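Local coordinates for cell division control protein Cdc48 (Mycobacterium smegmatis, PDB 5E7P) that probably binds and hydrolyses ATP as a Cdc48-type AAA ATPase carrying two successive nucleotide-binding ATPase domains, at residues E243-S248 against P262-L267; S311-V316 against L352-A357; L347-L352 against D374-A379; K551-M556 against L584-A589. All blocks are in the same frame, centred on the assembly; numbering follows the deposited sequence.

Contact 1: residues E243-S248 against P262-L267; sequences EWLRLS and PHLGVL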
loop_
_atom_site.group_PDB
_atom_site.type_symbol
_atom_site.label_atom_id
_atom_site.label_comp_id
_atom_site.label_asym_id
_atom_site.label_seq_id
_atom_site.Cartn_x
_atom_site.Cartn_y
_atom_site.Cartn_z
ATOM N N GLU A 243 -17.564 17.874 -9.626
ATOM C CA GLU A 243 -18.740 18.635 -9.221
ATOM C C GLU A 243 -18.383 19.722 -8.206
ATOM O O GLU A 243 -18.955 20.811 -8.223
ATOM C CB GLU A 243 -19.826 17.691 -8.683
ATOM C CG GLU A 243 -20.328 18.008 -7.283
ATOM C CD GLU A 243 -21.806 18.350 -7.253
ATOM O OE1 GLU A 243 -22.422 18.236 -6.169
ATOM O OE2 GLU A 243 -22.348 18.737 -8.310
ATOM N N TRP A 244 -17.425 19.425 -7.334
ATOM C CA TRP A 244 -16.949 20.391 -6.351
ATOM C C TRP A 244 -16.226 21.555 -7.023
ATOM O O TRP A 244 -16.460 22.717 -6.691
ATOM C CB TRP A 244 -16.006 19.717 -5.359
ATOM C CG TRP A 244 -16.684 18.852 -4.346
ATOM C CD1 TRP A 244 -18.014 18.825 -4.042
ATOM C CD2 TRP A 244 -16.058 17.879 -3.500
ATOM N NE1 TRP A 244 -18.254 17.898 -3.057
ATOM C CE2 TRP A 244 -17.070 17.304 -2.706
ATOM C CE3 TRP A 244 -14.738 17.441 -3.337
ATOM C CZ2 TRP A 244 -16.804 16.315 -1.761
ATOM C CZ3 TRP A 244 -14.476 16.462 -2.397
ATOM C CH2 TRP A 244 -15.504 15.908 -1.623
ATOM N N LEU A 245 -15.346 21.227 -7.964
ATOM C CA LEU A 245 -14.593 22.232 -8.706
ATOM C C LEU A 245 -15.502 23.164 -9.495
ATOM O O LEU A 245 -15.291 24.377 -9.518
ATOM C CB LEU A 245 -13.605 21.566 -9.664
ATOM C CG LEU A 245 -12.221 21.214 -9.127
ATOM C CD1 LEU A 245 -11.383 20.586 -10.228
ATOM C CD2 LEU A 245 -11.531 22.448 -8.555
ATOM N N ARG A 246 -16.510 22.595 -10.146
ATOM C CA ARG A 246 -17.398 23.383 -10.988
ATOM C C ARG A 246 -18.248 24.351 -10.172
ATOM O O ARG A 246 -18.433 25.500 -10.565
ATOM C CB ARG A 246 -18.260 22.476 -11.869
ATOM C CG ARG A 246 -17.430 21.641 -12.833
ATOM C CD ARG A 246 -18.256 20.983 -13.923
ATOM N NE ARG A 246 -17.381 20.358 -14.914
ATOM C CZ ARG A 246 -16.847 20.995 -15.952
ATOM N NH1 ARG A 246 -17.107 22.281 -16.148
ATOM N NH2 ARG A 246 -16.055 20.348 -16.797
ATOM N N LEU A 247 -18.745 23.892 -9.029
ATOM C CA LEU A 247 -19.526 24.751 -8.145
ATOM C C LEU A 247 -18.682 25.909 -7.623
ATOM O O LEU A 247 -19.128 27.054 -7.593
ATOM C CB LEU A 247 -20.087 23.948 -6.973
ATOM C CG LEU A 247 -21.218 22.974 -7.295
ATOM C CD1 LEU A 247 -21.581 22.185 -6.058
ATOM C CD2 LEU A 247 -22.431 23.718 -7.834
ATOM N N SER A 248 -17.456 25.601 -7.218
ATOM C CA SER A 248 -16.562 26.611 -6.674
ATOM C C SER A 248 -16.100 27.611 -7.731
ATOM O O SER A 248 -16.129 28.816 -7.502
ATOM C CB SER A 248 -15.352 25.953 -6.016
ATOM O OG SER A 248 -14.465 26.931 -5.500
ATOM N N PRO A 262 -17.495 29.629 -1.007
ATOM C CA PRO A 262 -17.032 29.553 -2.396
ATOM C C PRO A 262 -15.643 28.926 -2.522
ATOM O O PRO A 262 -15.279 28.456 -3.599
ATOM C CB PRO A 262 -16.980 31.021 -2.818
ATOM C CG PRO A 262 -16.681 31.750 -1.549
ATOM C CD PRO A 262 -17.418 31.001 -0.471
ATOM N N HIS A 263 -14.880 28.921 -1.432
ATOM C CA HIS A 263 -13.521 28.386 -1.453
ATOM C C HIS A 263 -13.509 26.859 -1.527
ATOM O O HIS A 263 -14.474 26.197 -1.135
ATOM C CB HIS A 263 -12.742 28.866 -0.230
ATOM C CG HIS A 263 -12.790 30.349 -0.031
ATOM N ND1 HIS A 263 -12.513 31.244 -1.040
ATOM C CD2 HIS A 263 -13.087 31.093 1.062
ATOM C CE1 HIS A 263 -12.635 32.477 -0.580
ATOM N NE2 HIS A 263 -12.982 32.412 0.693
ATOM N N LEU A 264 -12.412 26.302 -2.031
ATOM C CA LEU A 264 -12.312 24.859 -2.195
ATOM C C LEU A 264 -10.898 24.336 -1.973
ATOM O O LEU A 264 -9.973 24.676 -2.710
ATOM C CB LEU A 264 -12.806 24.444 -3.580
ATOM C CG LEU A 264 -12.832 22.938 -3.846
ATOM C CD1 LEU A 264 -13.785 22.251 -2.880
ATOM C CD2 LEU A 264 -13.224 22.656 -5.286
ATOM N N GLY A 265 -10.745 23.501 -0.951
ATOM C CA GLY A 265 -9.495 22.817 -0.684
ATOM C C GLY A 265 -9.769 21.339 -0.502
ATOM O O GLY A 265 -10.601 20.954 0.321
ATOM N N VAL A 266 -9.083 20.504 -1.275
ATOM C CA VAL A 266 -9.361 19.071 -1.266
ATOM C C VAL A 266 -8.109 18.230 -1.046
ATOM O O VAL A 266 -7.100 18.419 -1.724
ATOM C CB VAL A 266 -10.026 18.618 -2.588
ATOM C CG1 VAL A 266 -10.415 17.147 -2.514
ATOM C CG2 VAL A 266 -11.237 19.479 -2.903
ATOM N N LEU A 267 -8.183 17.299 -0.098
ATOM C CA LEU A 267 -7.127 16.308 0.089
ATOM C C LEU A 267 -7.570 14.944 -0.437
ATOM O O LEU A 267 -8.489 14.325 0.098
ATOM C CB LEU A 267 -6.731 16.195 1.563
ATOM C CG LEU A 267 -5.608 15.191 1.859
ATOM C CD1 LEU A 267 -4.323 15.558 1.113
ATOM C CD2 LEU A 267 -5.352 15.068 3.354
HETATM O O HOH W 1 -17.483 29.520 -5.604
#
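W244 and S248 on helix 237-249 face the chain P262-L267, and L245 reaches in with its CD2; of their partners, V266 lies in strand 265-269 and P262 comes before it. The W244 indole and the V266 side chain run obliquely to one another. CE3 of W244 lies 4.1 Å from V266 CG2, and CZ3 approaches CG1, so both methyls of the branched valine touch the six-membered ring. L264 packs against the helix turn at W244 and L245. Its CG is anti to the backbone N (chi1 -176°), and beyond it CD2 lies 3.5 Å from W244 O and 4.0 Å from W244 CB. The same methyl meets L245 CD2 at 3.7 Å, the two leucine side chains crossing at about a right angle, so this one methyl serves both W244 and L245.

Polar chemistry is confined to the end nearer S248. With OG anti to its own backbone N (chi1 179°), the serine donates to P262 O at 2.6 Å, approaching nearly in line with the carbonyl (C=O...O angle 166°). A short serine suits this buried place: its OG reaches the carbonyl while its CB stays 3.8 Å from L264 CB. A water also links S248 O and P262 O, though its exact distances are doubtful. Outside the pair, R385 of strand 385-388 makes a cation-pi contact with W244.

Strand 265-269 leads into the phosphate-binding P-loop of the first ATPase domain. The chemistry implies an apolar patch of aliphatic and indole carbon, bounded on one side by a directional hydrogen bond that ties the chain just before the strand to the helix.

Contact 2: residues S311-V316 against L352-A357; sequences SAVAAV and LRKAVA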
loop_
_atom_site.group_PDB
_atom_site.type_symbol
_atom_site.label_atom_id
_atom_site.label_comp_id
_atom_site.label_asym_id
_atom_site.label_seq_id
_atom_site.Cartn_x
_atom_site.Cartn_y
_atom_site.Cartn_z
ATOM N N SER A 311 6.277 31.064 -4.764
ATOM C CA SER A 311 6.263 31.351 -6.191
ATOM C C SER A 311 5.068 30.684 -6.863
ATOM O O SER A 311 4.455 31.245 -7.771
ATOM C CB SER A 311 7.570 30.881 -6.834
ATOM O OG SER A 311 7.524 31.005 -8.244
ATOM N N ALA A 312 4.741 29.481 -6.405
ATOM C CA ALA A 312 3.628 28.720 -6.958
ATOM C C ALA A 312 2.285 29.341 -6.588
ATOM O O ALA A 312 1.355 29.354 -7.395
ATOM C CB ALA A 312 3.695 27.279 -6.490
ATOM N N VAL A 313 2.186 29.846 -5.363
ATOM C CA VAL A 313 0.964 30.493 -4.898
ATOM C C VAL A 313 0.700 31.811 -5.640
ATOM O O VAL A 313 -0.435 32.102 -6.032
ATOM C CB VAL A 313 1.003 30.729 -3.371
ATOM C CG1 VAL A 313 -0.103 31.683 -2.937
ATOM C CG2 VAL A 313 0.893 29.404 -2.633
ATOM N N ALA A 314 1.752 32.597 -5.846
ATOM C CA ALA A 314 1.623 33.863 -6.562
ATOM C C ALA A 314 1.245 33.648 -8.029
ATOM O O ALA A 314 0.608 34.500 -8.648
ATOM C CB ALA A 314 2.908 34.673 -6.458
ATOM N N ALA A 315 1.642 32.503 -8.576
ATOM C CA ALA A 315 1.361 32.185 -9.972
ATOM C C ALA A 315 -0.092 31.757 -10.167
ATOM O O ALA A 315 -0.722 32.102 -11.168
ATOM C CB ALA A 315 2.305 31.105 -10.470
ATOM N N VAL A 316 -0.624 31.007 -9.207
ATOM C CA VAL A 316 -2.005 30.547 -9.296
ATOM C C VAL A 316 -2.991 31.664 -8.955
ATOM O O VAL A 316 -4.128 31.658 -9.421
ATOM C CB VAL A 316 -2.268 29.306 -8.405
ATOM C CG1 VAL A 316 -2.362 29.697 -6.938
ATOM C CG2 VAL A 316 -3.538 28.589 -8.853
ATOM N N LEU A 352 -0.468 28.652 1.358
ATOM C CA LEU A 352 -1.590 27.851 0.875
ATOM C C LEU A 352 -2.917 28.469 1.298
ATOM O O LEU A 352 -3.847 28.568 0.502
ATOM C CB LEU A 352 -1.510 26.416 1.407
ATOM C CG LEU A 352 -0.330 25.532 0.997
ATOM C CD1 LEU A 352 -0.527 24.112 1.523
ATOM C CD2 LEU A 352 -0.138 25.531 -0.515
ATOM N N ARG A 353 -2.995 28.878 2.561
ATOM C CA ARG A 353 -4.191 29.506 3.109
ATOM C C ARG A 353 -4.541 30.778 2.332
ATOM O O ARG A 353 -5.713 31.068 2.075
ATOM C CB ARG A 353 -3.978 29.817 4.592
ATOM C CG ARG A 353 -5.246 30.154 5.350
ATOM C CD ARG A 353 -4.985 30.290 6.842
ATOM N NE ARG A 353 -4.414 29.071 7.412
ATOM C CZ ARG A 353 -3.184 28.979 7.909
ATOM N NH1 ARG A 353 -2.388 30.042 7.914
ATOM N NH2 ARG A 353 -2.754 27.826 8.409
ATOM N N LYS A 354 -3.509 31.525 1.954
ATOM C CA LYS A 354 -3.671 32.716 1.129
ATOM C C LYS A 354 -4.237 32.353 -0.241
ATOM O O LYS A 354 -5.057 33.086 -0.803
ATOM C CB LYS A 354 -2.327 33.436 0.980
ATOM C CG LYS A 354 -2.262 34.442 -0.154
ATOM C CD LYS A 354 -0.849 34.981 -0.322
ATOM C CE LYS A 354 -0.700 35.769 -1.618
ATOM N NZ LYS A 354 -1.609 36.946 -1.675
ATOM N N ALA A 355 -3.797 31.216 -0.773
ATOM C CA ALA A 355 -4.272 30.749 -2.070
ATOM C C ALA A 355 -5.745 30.338 -2.022
ATOM O O ALA A 355 -6.527 30.706 -2.895
ATOM C CB ALA A 355 -3.410 29.597 -2.571
ATOM N N VAL A 356 -6.113 29.579 -0.995
ATOM C CA VAL A 356 -7.480 29.086 -0.842
ATOM C C VAL A 356 -8.492 30.228 -0.702
ATOM O O VAL A 356 -9.621 30.134 -1.180
ATOM C CB VAL A 356 -7.583 28.127 0.362
ATOM C CG1 VAL A 356 -9.017 27.679 0.583
ATOM C CG2 VAL A 356 -6.681 26.920 0.149
ATOM N N ALA A 357 -8.074 31.317 -0.069
ATOM C CA ALA A 357 -8.954 32.461 0.140
ATOM C C ALA A 357 -9.091 33.334 -1.111
ATOM O O ALA A 357 -9.894 34.266 -1.136
ATOM C CB ALA A 357 -8.467 33.291 1.322
#
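V313 on helix 302-319 meets A355, K354 and the backbone of L352 on helix 344-356, and the contact is almost wholly apolar. V313 carries it with both branches. CG1, anti to the backbone N (chi1 167°), lies 3.9 Å from A355 CB, while CG2 lies 4.3 Å from L352 N, well along the partner helix. One turn further on, V316 CG1 comes within a looser 4.5 Å of the same A355 CB. Alanine suits this place because its single methyl can face two valines without pushing the helices apart.

The axes of the two short segments run 9.5 Å apart and only 8° from parallel. That is the geometry of neighbouring helices in the alpha/beta core of a AAA domain: they join the successive parallel strands 289-293, 321-326 and 361-366. V313 and L352 both also rest on L323 of the middle strand, and V316 packs on V290 and V361.

The lysine adds a looser carbon contact at the edge. K354 lays the middle of its chain against the valine, CD at 4.3 Å from V313 CG1, and this exposed lysine borders the buried pairs. Among the polar atoms, V313 O and K354 O bond respectively to the hydroxyls of T317 and T358, each four residues further along the chain.

Contact 3: residues L347-L352 against D374-A379; sequences LILAEL and DARLRA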
loop_
_atom_site.group_PDB
_atom_site.type_symbol
_atom_site.label_atom_id
_atom_site.label_comp_id
_atom_site.label_asym_id
_atom_site.label_seq_id
_atom_site.Cartn_x
_atom_site.Cartn_y
_atom_site.Cartn_z
ATOM N N LEU A 347 4.827 28.771 7.714
ATOM C CA LEU A 347 4.858 29.749 6.630
ATOM C C LEU A 347 4.340 29.167 5.317
ATOM O O LEU A 347 3.685 29.862 4.534
ATOM C CB LEU A 347 6.270 30.308 6.445
ATOM C CG LEU A 347 6.793 31.155 7.608
ATOM C CD1 LEU A 347 8.169 31.709 7.298
ATOM C CD2 LEU A 347 5.825 32.279 7.927
ATOM N N ILE A 348 4.639 27.894 5.078
ATOM C CA ILE A 348 4.143 27.216 3.887
ATOM C C ILE A 348 2.618 27.138 3.923
ATOM O O ILE A 348 1.950 27.397 2.919
ATOM C CB ILE A 348 4.744 25.806 3.741
ATOM C CG1 ILE A 348 6.253 25.901 3.524
ATOM C CG2 ILE A 348 4.102 25.069 2.578
ATOM C CD1 ILE A 348 6.935 24.559 3.395
ATOM N N LEU A 349 2.076 26.801 5.090
ATOM C CA LEU A 349 0.629 26.735 5.284
ATOM C C LEU A 349 -0.032 28.104 5.114
ATOM O O LEU A 349 -1.159 28.205 4.630
ATOM C CB LEU A 349 0.298 26.150 6.661
ATOM C CG LEU A 349 0.529 24.641 6.819
ATOM C CD1 LEU A 349 0.708 24.267 8.279
ATOM C CD2 LEU A 349 -0.615 23.848 6.215
ATOM N N ALA A 350 0.678 29.155 5.510
ATOM C CA ALA A 350 0.170 30.515 5.376
ATOM C C ALA A 350 0.022 30.902 3.911
ATOM O O ALA A 350 -0.909 31.617 3.548
ATOM C CB ALA A 350 1.077 31.496 6.097
ATOM N N GLU A 351 0.944 30.428 3.076
ATOM C CA GLU A 351 0.872 30.668 1.637
ATOM C C GLU A 351 -0.304 29.926 1.001
ATOM O O GLU A 351 -1.045 30.499 0.200
ATOM C CB GLU A 351 2.182 30.277 0.950
ATOM C CG GLU A 351 3.299 31.288 1.132
ATOM C CD GLU A 351 2.950 32.654 0.558
ATOM O OE1 GLU A 351 2.516 32.721 -0.613
ATOM O OE2 GLU A 351 3.104 33.662 1.279
ATOM N N LEU A 352 -0.468 28.652 1.358
ATOM C CA LEU A 352 -1.590 27.851 0.875
ATOM C C LEU A 352 -2.917 28.469 1.298
ATOM O O LEU A 352 -3.847 28.568 0.502
ATOM C CB LEU A 352 -1.510 26.416 1.407
ATOM C CG LEU A 352 -0.330 25.532 0.997
ATOM C CD1 LEU A 352 -0.527 24.112 1.523
ATOM C CD2 LEU A 352 -0.138 25.531 -0.515
ATOM N N ASP A 374 0.532 17.121 7.586
ATOM C CA ASP A 374 0.376 18.105 8.657
ATOM C C ASP A 374 -1.098 18.331 8.975
ATOM O O ASP A 374 -1.899 18.594 8.077
ATOM C CB ASP A 374 1.025 19.429 8.229
ATOM C CG ASP A 374 1.310 20.363 9.399
ATOM O OD1 ASP A 374 0.497 20.444 10.344
ATOM O OD2 ASP A 374 2.364 21.028 9.364
ATOM N N ALA A 375 -1.448 18.216 10.253
ATOM C CA ALA A 375 -2.839 18.317 10.691
ATOM C C ALA A 375 -3.487 19.637 10.289
ATOM O O ALA A 375 -4.694 19.700 10.053
ATOM C CB ALA A 375 -2.939 18.122 12.193
ATOM N N ARG A 376 -2.675 20.685 10.203
ATOM C CA ARG A 376 -3.169 22.022 9.902
ATOM C C ARG A 376 -3.587 22.179 8.441
ATOM O O ARG A 376 -4.183 23.190 8.071
ATOM C CB ARG A 376 -2.122 23.071 10.283
ATOM C CG ARG A 376 -1.787 23.080 11.770
ATOM C CD ARG A 376 -0.562 23.921 12.074
ATOM N NE ARG A 376 0.649 23.360 11.486
ATOM C CZ ARG A 376 1.842 23.946 11.526
ATOM N NH1 ARG A 376 1.993 25.123 12.124
ATOM N NH2 ARG A 376 2.885 23.356 10.957
ATOM N N LEU A 377 -3.274 21.182 7.615
ATOM C CA LEU A 377 -3.713 21.174 6.222
ATOM C C LEU A 377 -5.136 20.642 6.136
ATOM O O LEU A 377 -5.936 21.096 5.320
ATOM C CB LEU A 377 -2.778 20.330 5.349
ATOM C CG LEU A 377 -3.170 20.155 3.876
ATOM C CD1 LEU A 377 -1.962 20.281 2.958
ATOM C CD2 LEU A 377 -3.859 18.816 3.652
ATOM N N ARG A 378 -5.439 19.672 6.988
ATOM C CA ARG A 378 -6.773 19.099 7.063
ATOM C C ARG A 378 -7.628 19.964 7.982
ATOM O O ARG A 378 -8.070 19.532 9.046
ATOM C CB ARG A 378 -6.690 17.659 7.568
ATOM C CG ARG A 378 -5.715 16.806 6.764
ATOM C CD ARG A 378 -5.529 15.423 7.373
ATOM N NE ARG A 378 -4.405 15.355 8.304
ATOM C CZ ARG A 378 -4.422 14.693 9.458
ATOM N NH1 ARG A 378 -5.513 14.045 9.842
ATOM N NH2 ARG A 378 -3.348 14.686 10.234
ATOM N N ALA A 379 -7.844 21.200 7.552
ATOM C CA ALA A 379 -8.557 22.194 8.335
ATOM C C ALA A 379 -9.407 23.030 7.385
ATOM O O ALA A 379 -9.095 23.116 6.197
ATOM C CB ALA A 379 -7.562 23.072 9.086
#
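L349 reaches R376 because its CG is anti to the carbonyl carbon (chi1 -73°), while the arginine chain bends at chi3 (-66°) to place NE beneath the leucine methyl. CD1 of L349 then lies over one face of the guanidinium, offset toward its rim, 3.3 Å from R376 NE, and the two side chains cross at about a right angle. The other methyl, CD2, turns to L377 and stands 4.2 Å from its CB. One turn along helix 344-356, L352 CD1 meets L377 CD1 at 4.3 Å.

The arginine can accept a hydrocarbon on its face because its N-H groups work in its plane. It holds D374 side-on: NE bonds to OD1 at 3.1 Å, and NH2 forms a salt bridge to OD2 at 2.9 Å through that oxygen's syn lone pair. OD1 has a second donor, the R376 backbone N at 3.2 Å, which makes D374 the head of an Asx turn. Three bonds thus grip one buried carboxylate and would tend to keep it ionised. NH1 is bonded to T346 OG1, tying the guanidinium back to helix 344-356.

Aspartate, short and forked, suits the start of this tight turn. The turn lies between strands 361-366 and 385-388, and its sequence and position are consistent with the second region of homology of AAA proteins; the matching turn in the second ATPase domain comes a few residues after N630.

Contact 4: residues K551-M556 against L584-A589; sequences KGSELM and LDEIDA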
loop_
_atom_site.group_PDB
_atom_site.type_symbol
_atom_site.label_atom_id
_atom_site.label_comp_id
_atom_site.label_asym_id
_atom_site.label_seq_id
_atom_site.Cartn_x
_atom_site.Cartn_y
_atom_site.Cartn_z
ATOM N N LYS A 551 -6.169 2.999 14.022
ATOM C CA LYS A 551 -5.935 2.282 15.270
ATOM C C LYS A 551 -6.255 3.211 16.430
ATOM O O LYS A 551 -5.721 4.320 16.505
ATOM C CB LYS A 551 -4.484 1.815 15.375
ATOM C CG LYS A 551 -4.187 0.511 14.659
ATOM C CD LYS A 551 -2.882 -0.109 15.151
ATOM C CE LYS A 551 -3.106 -1.060 16.331
ATOM N NZ LYS A 551 -3.663 -0.391 17.542
ATOM N N GLY A 552 -7.121 2.752 17.330
ATOM C CA GLY A 552 -7.586 3.551 18.453
ATOM C C GLY A 552 -6.494 4.260 19.230
ATOM O O GLY A 552 -6.639 5.427 19.589
ATOM N N SER A 553 -5.393 3.557 19.477
ATOM C CA SER A 553 -4.269 4.116 20.223
ATOM C C SER A 553 -3.611 5.282 19.490
ATOM O O SER A 553 -3.386 6.345 20.071
ATOM C CB SER A 553 -3.224 3.033 20.503
ATOM O OG SER A 553 -3.758 2.005 21.316
ATOM N N GLU A 554 -3.304 5.073 18.213
ATOM C CA GLU A 554 -2.545 6.042 17.427
ATOM C C GLU A 554 -3.282 7.363 17.238
ATOM O O GLU A 554 -2.687 8.432 17.356
ATOM C CB GLU A 554 -2.164 5.450 16.069
ATOM C CG GLU A 554 -1.447 4.116 16.167
ATOM C CD GLU A 554 -0.818 3.699 14.858
ATOM O OE1 GLU A 554 -0.855 4.503 13.902
ATOM O OE2 GLU A 554 -0.282 2.572 14.786
ATOM N N LEU A 555 -4.574 7.286 16.945
ATOM C CA LEU A 555 -5.384 8.486 16.759
ATOM C C LEU A 555 -5.449 9.311 18.047
ATOM O O LEU A 555 -5.459 10.543 18.012
ATOM C CB LEU A 555 -6.791 8.109 16.279
ATOM C CG LEU A 555 -7.808 9.231 16.062
ATOM C CD1 LEU A 555 -8.617 8.982 14.802
ATOM C CD2 LEU A 555 -8.737 9.360 17.259
ATOM N N MET A 556 -5.480 8.621 19.182
ATOM C CA MET A 556 -5.625 9.277 20.477
ATOM C C MET A 556 -4.297 9.785 21.034
ATOM O O MET A 556 -4.211 10.914 21.518
ATOM C CB MET A 556 -6.287 8.327 21.480
ATOM C CG MET A 556 -7.738 7.993 21.159
ATOM S SD MET A 556 -8.884 9.341 21.514
ATOM C CE MET A 556 -8.889 9.314 23.306
ATOM N N LEU A 584 -12.455 0.765 12.585
ATOM C CA LEU A 584 -11.972 1.283 13.858
ATOM C C LEU A 584 -11.329 0.160 14.667
ATOM O O LEU A 584 -11.966 -0.440 15.535
ATOM C CB LEU A 584 -13.123 1.908 14.650
ATOM C CG LEU A 584 -13.926 3.005 13.945
ATOM C CD1 LEU A 584 -15.112 3.441 14.798
ATOM C CD2 LEU A 584 -13.042 4.197 13.615
ATOM N N ASP A 585 -10.069 -0.135 14.368
ATOM C CA ASP A 585 -9.348 -1.167 15.099
ATOM C C ASP A 585 -8.980 -0.656 16.483
ATOM O O ASP A 585 -8.798 0.545 16.675
ATOM C CB ASP A 585 -8.094 -1.602 14.342
ATOM C CG ASP A 585 -7.519 -2.901 14.874
ATOM O OD1 ASP A 585 -8.248 -3.623 15.589
ATOM O OD2 ASP A 585 -6.344 -3.203 14.577
ATOM N N GLU A 586 -8.872 -1.577 17.436
ATOM C CA GLU A 586 -8.646 -1.243 18.840
ATOM C C GLU A 586 -9.643 -0.184 19.305
ATOM O O GLU A 586 -9.267 0.853 19.852
ATOM C CB GLU A 586 -7.204 -0.788 19.072
ATOM C CG GLU A 586 -6.722 -0.991 20.500
ATOM C CD GLU A 586 -5.288 -0.538 20.704
ATOM O OE1 GLU A 586 -4.794 -0.626 21.851
ATOM O OE2 GLU A 586 -4.657 -0.092 19.721
ATOM N N ILE A 587 -10.918 -0.467 19.066
ATOM C CA ILE A 587 -12.009 0.457 19.353
ATOM C C ILE A 587 -12.141 0.748 20.854
ATOM O O ILE A 587 -12.733 1.751 21.249
ATOM C CB ILE A 587 -13.348 -0.089 18.767
ATOM C CG1 ILE A 587 -14.491 0.921 18.920
ATOM C CG2 ILE A 587 -13.706 -1.427 19.392
ATOM C CD1 ILE A 587 -14.295 2.195 18.135
ATOM N N ASP A 588 -11.572 -0.118 21.687
ATOM C CA ASP A 588 -11.608 0.088 23.133
ATOM C C ASP A 588 -10.751 1.277 23.570
ATOM O O ASP A 588 -11.070 1.959 24.544
ATOM C CB ASP A 588 -11.180 -1.178 23.880
ATOM C CG ASP A 588 -9.818 -1.684 23.442
ATOM O OD1 ASP A 588 -9.612 -1.879 22.223
ATOM O OD2 ASP A 588 -8.951 -1.881 24.320
ATOM N N ALA A 589 -9.662 1.524 22.847
ATOM C CA ALA A 589 -8.802 2.663 23.148
ATOM C C ALA A 589 -9.433 3.951 22.633
ATOM O O ALA A 589 -9.319 5.006 23.255
ATOM C CB ALA A 589 -7.420 2.465 22.545
#
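G552 N donates to D585 O across a parallel bridge between K551 and D585, the distance being 2.8 Å and the N-H...O angle 152°. The carbonyl at the end of strand 580-585 is thereby satisfied by the first N-H of helix 552-558. Glycine suits this place: with no side chain, its CA can come to 3.5 Å from E586 O in a CA-H...O contact, and its carbonyl carbon sits 3.9 Å from A589 CB. E586 O in turn accepts from A589 N.

E586 stretches out beyond CG, and its OE2 receives S553 OG at 2.8 Å, the hydroxyl coming from above the carboxylate plane, 45° out of it. The K551 ammonium forms a salt bridge to the same oxygen, though the modelled separation is too short to trust in detail. K551 bends at chi3 and chi4, which brings NZ round to the E586 carboxylate.

Strand 580-585 with its closing D585-E586 pair is the Walker B motif of the second ATPase domain, lying next to the P-loop. D585 OD1 accepts weak bonds from E586 N and from T533 OG1, T533 being an ADP-binding residue, while OD2 is bonded to a glycerol probably left from crystallisation. K532 also touches this aspartate.

The rest is packing of carbon on backbone: A589 CB lies 3.8 Å from S553 N, and M556 CG lies 4.0 Å from A589 O.

Overall arrangement
Contacts 1, 2 and 3 adjoin one another in the first ATPase domain; contact 4 belongs to the second, its nearest atoms about 8 Å from contact 3. Contacts 2 and 3 share L352 and use different sides of helix 344-356: one faces a neighbouring helix, the other a turn between strands. Both are buried, whereas contacts 1 and 4 are only partly so. Chemistry follows place. Helix against helix gives plain methyl packing, the turn adds an internal ion pair beneath a leucine, and the entry to strand 265-269 adds a hydroxyl-carbonyl bond. Contact 4, nearest a nucleotide, is the most polar. H263 touches V356, and L267 touches L377, linking contact 1 to its neighbours.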